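Local atomic coordinates of VIN1 (Oscarella pearsei, PDB entry 6BFI), a protein that probably binds actin filaments and may take part in cell-cell adhesion, as a member of the vinculin/alpha-catenin family. Residues Ile287-Ser290 with Thr291-Val295; Gly341-Arg344 with Gln345-Ala348. All coordinates share one frame; numbering follows the deposited sequence.

Interaction 1. Residues Ile287-Ser290 with Thr291-Val295; sequences ISRS and TLDAV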
ATOM      1  N   ILE A 287       2.320   2.616  34.941  1.00 72.08           N
ATOM      2  CA  ILE A 287       1.253   1.630  35.078  1.00 67.50           C
ATOM      3  C   ILE A 287      -0.077   2.365  35.188  1.00 71.17           C
ATOM      4  O   ILE A 287      -1.000   1.912  35.876  1.00 74.18           O
ATOM      5  CB  ILE A 287       1.472   0.708  36.292  1.00 63.22           C
ATOM      6  CG1 ILE A 287       1.613   1.530  37.575  1.00 62.97           C
ATOM      7  CG2 ILE A 287       2.683  -0.183  36.079  1.00 59.03           C
ATOM      8  CD1 ILE A 287       1.542   0.696  38.834  1.00 62.97           C
ATOM      9  N   SER A 288      -0.184   3.503  34.509  1.00 74.29           N
ATOM     10  CA  SER A 288      -1.390   4.315  34.560  1.00 79.08           C
ATOM     11  C   SER A 288      -2.550   3.601  33.864  1.00 78.77           C
ATOM     12  O   SER A 288      -2.414   2.500  33.322  1.00 77.47           O
ATOM     13  CB  SER A 288      -1.137   5.677  33.924  1.00 81.00           C
ATOM     14  OG  SER A 288      -0.754   5.531  32.566  1.00 80.77           O
ATOM     15  N   ARG A 289      -3.712   4.254  33.878  1.00 85.16           N
ATOM     16  CA  ARG A 289      -4.903   3.667  33.274  1.00 90.55           C
ATOM     17  C   ARG A 289      -4.758   3.555  31.761  1.00 88.11           C
ATOM     18  O   ARG A 289      -5.240   2.591  31.155  1.00 88.69           O
ATOM     19  CB  ARG A 289      -6.130   4.499  33.644  1.00105.08           C
ATOM     20  CG  ARG A 289      -7.447   3.748  33.577  1.00112.35           C
ATOM     21  CD  ARG A 289      -8.478   4.404  34.485  1.00123.82           C
ATOM     22  NE  ARG A 289      -9.733   3.661  34.530  1.00129.63           N
ATOM     23  CZ  ARG A 289      -9.943   2.594  35.294  1.00130.32           C
ATOM     24  NH1 ARG A 289      -8.978   2.135  36.079  1.00126.01           N
ATOM     25  NH2 ARG A 289     -11.119   1.983  35.271  1.00134.61           N
ATOM     26  N   SER A 290      -4.086   4.525  31.136  1.00 86.23           N
ATOM     27  CA  SER A 290      -3.890   4.486  29.690  1.00 88.22           C
ATOM     28  C   SER A 290      -3.062   3.274  29.283  1.00 83.08           C
ATOM     29  O   SER A 290      -3.455   2.499  28.399  1.00 84.93           O
ATOM     30  CB  SER A 290      -3.214   5.776  29.225  1.00 93.50           C
ATOM     31  OG  SER A 290      -3.602   6.877  30.030  1.00101.55           O
ATOM     32  N   THR A 291      -1.906   3.095  29.927  1.00 79.68           N
ATOM     33  CA  THR A 291      -1.027   1.984  29.581  1.00 77.48           C
ATOM     34  C   THR A 291      -1.715   0.646  29.808  1.00 72.01           C
ATOM     35  O   THR A 291      -1.635  -0.249  28.960  1.00 71.20           O
ATOM     36  CB  THR A 291       0.269   2.068  30.386  1.00 77.44           C
ATOM     37  OG1 THR A 291      -0.018   1.906  31.780  1.00 84.47           O
ATOM     38  CG2 THR A 291       0.935   3.416  30.164  1.00 72.02           C
ATOM     39  N   LEU A 292      -2.411   0.494  30.938  1.00 72.42           N
ATOM     40  CA  LEU A 292      -3.113  -0.759  31.200  1.00 70.71           C
ATOM     41  C   LEU A 292      -4.243  -0.992  30.204  1.00 71.06           C
ATOM     42  O   LEU A 292      -4.517  -2.143  29.844  1.00 70.89           O
ATOM     43  CB  LEU A 292      -3.648  -0.779  32.632  1.00 71.67           C
ATOM     44  CG  LEU A 292      -2.583  -0.786  33.730  1.00 70.38           C
ATOM     45  CD1 LEU A 292      -3.199  -1.121  35.082  1.00 72.78           C
ATOM     46  CD2 LEU A 292      -1.458  -1.754  33.392  1.00 64.41           C
ATOM     47  N   ASP A 293      -4.904   0.072  29.744  1.00 71.36           N
ATOM     48  CA  ASP A 293      -5.910  -0.089  28.699  1.00 76.96           C
ATOM     49  C   ASP A 293      -5.279  -0.618  27.416  1.00 71.58           C
ATOM     50  O   ASP A 293      -5.807  -1.544  26.785  1.00 71.56           O
ATOM     51  CB  ASP A 293      -6.629   1.237  28.444  1.00 84.73           C
ATOM     52  CG  ASP A 293      -7.597   1.601  29.557  1.00 94.06           C
ATOM     53  OD1 ASP A 293      -8.078   0.681  30.251  1.00 96.47           O
ATOM     54  OD2 ASP A 293      -7.875   2.807  29.737  1.00 98.32           O
ATOM     55  N   ALA A 294      -4.138  -0.046  27.020  1.00 68.26           N
ATOM     56  CA  ALA A 294      -3.442  -0.548  25.838  1.00 63.21           C
ATOM     57  C   ALA A 294      -3.025  -2.007  26.015  1.00 65.30           C
ATOM     58  O   ALA A 294      -3.149  -2.816  25.084  1.00 65.51           O
ATOM     59  CB  ALA A 294      -2.227   0.328  25.534  1.00 57.36           C
ATOM     60  N   VAL A 295      -2.536  -2.361  27.207  1.00 60.77           N
ATOM     61  CA  VAL A 295      -2.155  -3.745  27.481  1.00 58.75           C
ATOM     62  C   VAL A 295      -3.357  -4.668  27.335  1.00 58.49           C
ATOM     63  O   VAL A 295      -3.255  -5.762  26.763  1.00 61.40           O
ATOM     64  CB  VAL A 295      -1.522  -3.858  28.882  1.00 60.99           C
ATOM     65  CG1 VAL A 295      -1.289  -5.316  29.244  1.00 59.28           C
ATOM     66  CG2 VAL A 295      -0.219  -3.078  28.944  1.00 57.83           C
TER
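Thr291 folds its side chain back on Ser288, one turn earlier in the chain. With chi1 at 65°, its OG1 sits between its own backbone N and carbonyl carbon, and from there it donates to Ser288 O at 2.9 Å. Leu292 N reaches the same oxygen at 3.1 Å, and the two donors arrive from one face of the carbonyl plane. Two bonds therefore grip Ser288 O. The Thr291 methyl stands anti to its own carbonyl carbon, which brings CG2 within 3.6 Å of Ser288 OG. That hydroxyl is hydrogen-bonded to Asp286 OD1.

Ser288 occupies the N-cap position of helix 289-306, so these contacts belong to the first turn of a helix in an all-helical, vinculin-type protein. Leu292 N to Ser288 O is the first main-chain bond of the helix; Asp293 N to Arg289 O (2.9 Å) and Ala294 N to Ser290 O (3.0 Å) continue the series, the last donor in the carbonyl plane.

On the inner side, Leu292 brings CG to 3.3 Å from Ser288 O, and its side chain also touches Glu333 of helix 312-338. Ile287 packs on Leu332 and Gln336 of that helix, while Thr291 meets Ala281 of helix 268-283.

On the more exposed side, Asp293 CG stands anti to its carbonyl carbon (chi1 -74°) and puts OD2 3.0 Å from Arg289 O, two acceptors with no bond between them. Arg289 extends from CG to NE, and its guanidinium plane stands 74° from the Asp293 carboxylate. NE stops 5.2 Å from Asp293 OD2, without forming a salt bridge.

Interaction 2. Residues Gly341-Arg344 with Gln345-Ala348; sequences GDSR and QARA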
ATOM      1  N   GLY A 341       2.433   2.154  44.066  1.00 68.68           N
ATOM      2  CA  GLY A 341       2.673   2.282  42.638  1.00 67.18           C
ATOM      3  C   GLY A 341       4.071   2.751  42.292  1.00 78.65           C
ATOM      4  O   GLY A 341       4.556   2.477  41.189  1.00 76.95           O
ATOM      5  N   ASP A 342       4.731   3.449  43.211  1.00 82.29           N
ATOM      6  CA  ASP A 342       6.085   3.940  43.007  1.00 85.20           C
ATOM      7  C   ASP A 342       7.152   2.942  43.438  1.00 81.12           C
ATOM      8  O   ASP A 342       8.330   3.140  43.115  1.00 80.78           O
ATOM      9  CB  ASP A 342       6.289   5.246  43.776  1.00 96.56           C
ATOM     10  CG  ASP A 342       6.397   5.026  45.275  1.00103.98           C
ATOM     11  OD1 ASP A 342       5.361   4.730  45.909  1.00106.26           O
ATOM     12  OD2 ASP A 342       7.517   5.143  45.816  1.00106.99           O
ATOM     13  N   SER A 343       6.771   1.886  44.152  1.00 76.28           N
ATOM     14  CA  SER A 343       7.731   0.962  44.732  1.00 73.29           C
ATOM     15  C   SER A 343       8.515   0.226  43.649  1.00 68.44           C
ATOM     16  O   SER A 343       8.110   0.154  42.484  1.00 69.33           O
ATOM     17  CB  SER A 343       7.017  -0.050  45.627  1.00 76.05           C
ATOM     18  OG  SER A 343       6.129  -0.853  44.866  1.00 73.69           O
ATOM     19  N   ARG A 344       9.657  -0.335  44.055  1.00 69.95           N
ATOM     20  CA  ARG A 344      10.479  -1.086  43.113  1.00 67.38           C
ATOM     21  C   ARG A 344       9.823  -2.402  42.717  1.00 62.27           C
ATOM     22  O   ARG A 344      10.074  -2.906  41.619  1.00 63.57           O
ATOM     23  CB  ARG A 344      11.865  -1.352  43.698  1.00 69.62           C
ATOM     24  CG  ARG A 344      12.840  -1.944  42.689  1.00 67.70           C
ATOM     25  CD  ARG A 344      13.799  -2.928  43.334  1.00 71.53           C
ATOM     26  NE  ARG A 344      14.713  -3.507  42.355  1.00 70.83           N
ATOM     27  CZ  ARG A 344      14.475  -4.625  41.675  1.00 65.39           C
ATOM     28  NH1 ARG A 344      13.349  -5.296  41.868  1.00 62.87           N
ATOM     29  NH2 ARG A 344      15.368  -5.073  40.805  1.00 66.60           N
ATOM     30  N   GLN A 345       8.994  -2.981  43.590  1.00 61.31           N
ATOM     31  CA  GLN A 345       8.309  -4.212  43.211  1.00 59.32           C
ATOM     32  C   GLN A 345       7.216  -3.944  42.182  1.00 56.65           C
ATOM     33  O   GLN A 345       6.915  -4.815  41.358  1.00 59.29           O
ATOM     34  CB  GLN A 345       7.741  -4.913  44.448  1.00 60.97           C
ATOM     35  CG  GLN A 345       6.623  -4.179  45.168  1.00 66.55           C
ATOM     36  CD  GLN A 345       6.288  -4.817  46.509  1.00 77.44           C
ATOM     37  OE1 GLN A 345       7.097  -5.547  47.082  1.00 75.71           O
ATOM     38  NE2 GLN A 345       5.091  -4.541  47.014  1.00 85.89           N
ATOM     39  N   ALA A 346       6.628  -2.744  42.203  1.00 57.39           N
ATOM     40  CA  ALA A 346       5.680  -2.373  41.159  1.00 59.40           C
ATOM     41  C   ALA A 346       6.388  -2.179  39.824  1.00 59.42           C
ATOM     42  O   ALA A 346       5.885  -2.613  38.781  1.00 59.25           O
ATOM     43  CB  ALA A 346       4.925  -1.106  41.559  1.00 60.58           C
ATOM     44  N   ARG A 347       7.559  -1.537  39.836  1.00 57.14           N
ATOM     45  CA  ARG A 347       8.314  -1.358  38.599  1.00 58.42           C
ATOM     46  C   ARG A 347       8.821  -2.690  38.063  1.00 56.79           C
ATOM     47  O   ARG A 347       8.818  -2.916  36.847  1.00 54.22           O
ATOM     48  CB  ARG A 347       9.480  -0.396  38.823  1.00 66.86           C
ATOM     49  CG  ARG A 347       9.071   1.061  38.942  1.00 75.58           C
ATOM     50  CD  ARG A 347      10.287   1.974  38.936  1.00 81.68           C
ATOM     51  NE  ARG A 347      11.157   1.737  40.083  1.00 86.67           N
ATOM     52  CZ  ARG A 347      11.049   2.374  41.244  1.00 93.10           C
ATOM     53  NH1 ARG A 347      10.107   3.292  41.412  1.00 95.64           N
ATOM     54  NH2 ARG A 347      11.883   2.097  42.239  1.00 94.42           N
ATOM     55  N   ALA A 348       9.266  -3.582  38.950  1.00 55.43           N
ATOM     56  CA  ALA A 348       9.751  -4.885  38.509  1.00 54.61           C
ATOM     57  C   ALA A 348       8.611  -5.741  37.975  1.00 52.47           C
ATOM     58  O   ALA A 348       8.785  -6.473  36.992  1.00 51.62           O
ATOM     59  CB  ALA A 348      10.469  -5.595  39.656  1.00 56.08           C
TER
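Ser343 and Ala346 make the capping contact of helix 344-375. Ser343 is the N-cap, and its OG accepts from Ala346 N at 3.3 Å, a weak bond; the same hydroxyl is hydrogen-bonded to Leu340 O, which ties the cap to the preceding turn. The chi1 of 64° holds OG between the backbone N and the carbonyl carbon of Ser343, within 3.4 Å of Gln345 CG.

Ser343 O takes Arg347 N at 3.2 Å, the straighter bond (159° at the hydrogen), and a second, weak one from Ala346 N. One residue on, Arg344 O accepts from Ala348 N at 2.9 Å. The amides of Ala346, Arg347 and Ala348 thus all find acceptors, the first through weak bonds.

Arg347 bends at chi3 and curls back over the start of the helix. Ser343 O lies over one face of its guanidinium, 3.8 Å from the plane and over its centre, and CZ comes within 3.4 Å of Asp342 O. Arg344 CA also lies over a face, 3.6 Å from Arg347 NH2. With an alanine in its place, the carbonyls of Asp342 and Ser343 would probably lose their cationic neighbour, and a gap would be likely to open beside Arg344 CA.

Arg344 and Arg347 set their guanidinium planes 70° apart. Two positive groups at a helix N-terminus would probably be unfavourable; the nearby Ser343 and Asp342 carbonyl oxygens, and the more distant Asp342 carboxylate, are likely to offset part of this.

In the fold
Interactions 1 and 2 follow one another along the chain, and each is the N-terminal turn of a helix with a serine at the N-cap. Helix 312-338 lies between them in sequence and serves both: Ile287 and Leu292 pack on it from residues 287-295, and Gln345 and Ala346 touch its Leu335 from residues 341-348. The centres are about 15 Å apart, and the two regions meet by packing where Ile287 CD1 lies 4.2 Å from Gly341 O. Interaction 2 is the more peripheral, its centre about 43 Å from the centre of the chain against about 31 Å for interaction 1, in keeping with its more exposed residues.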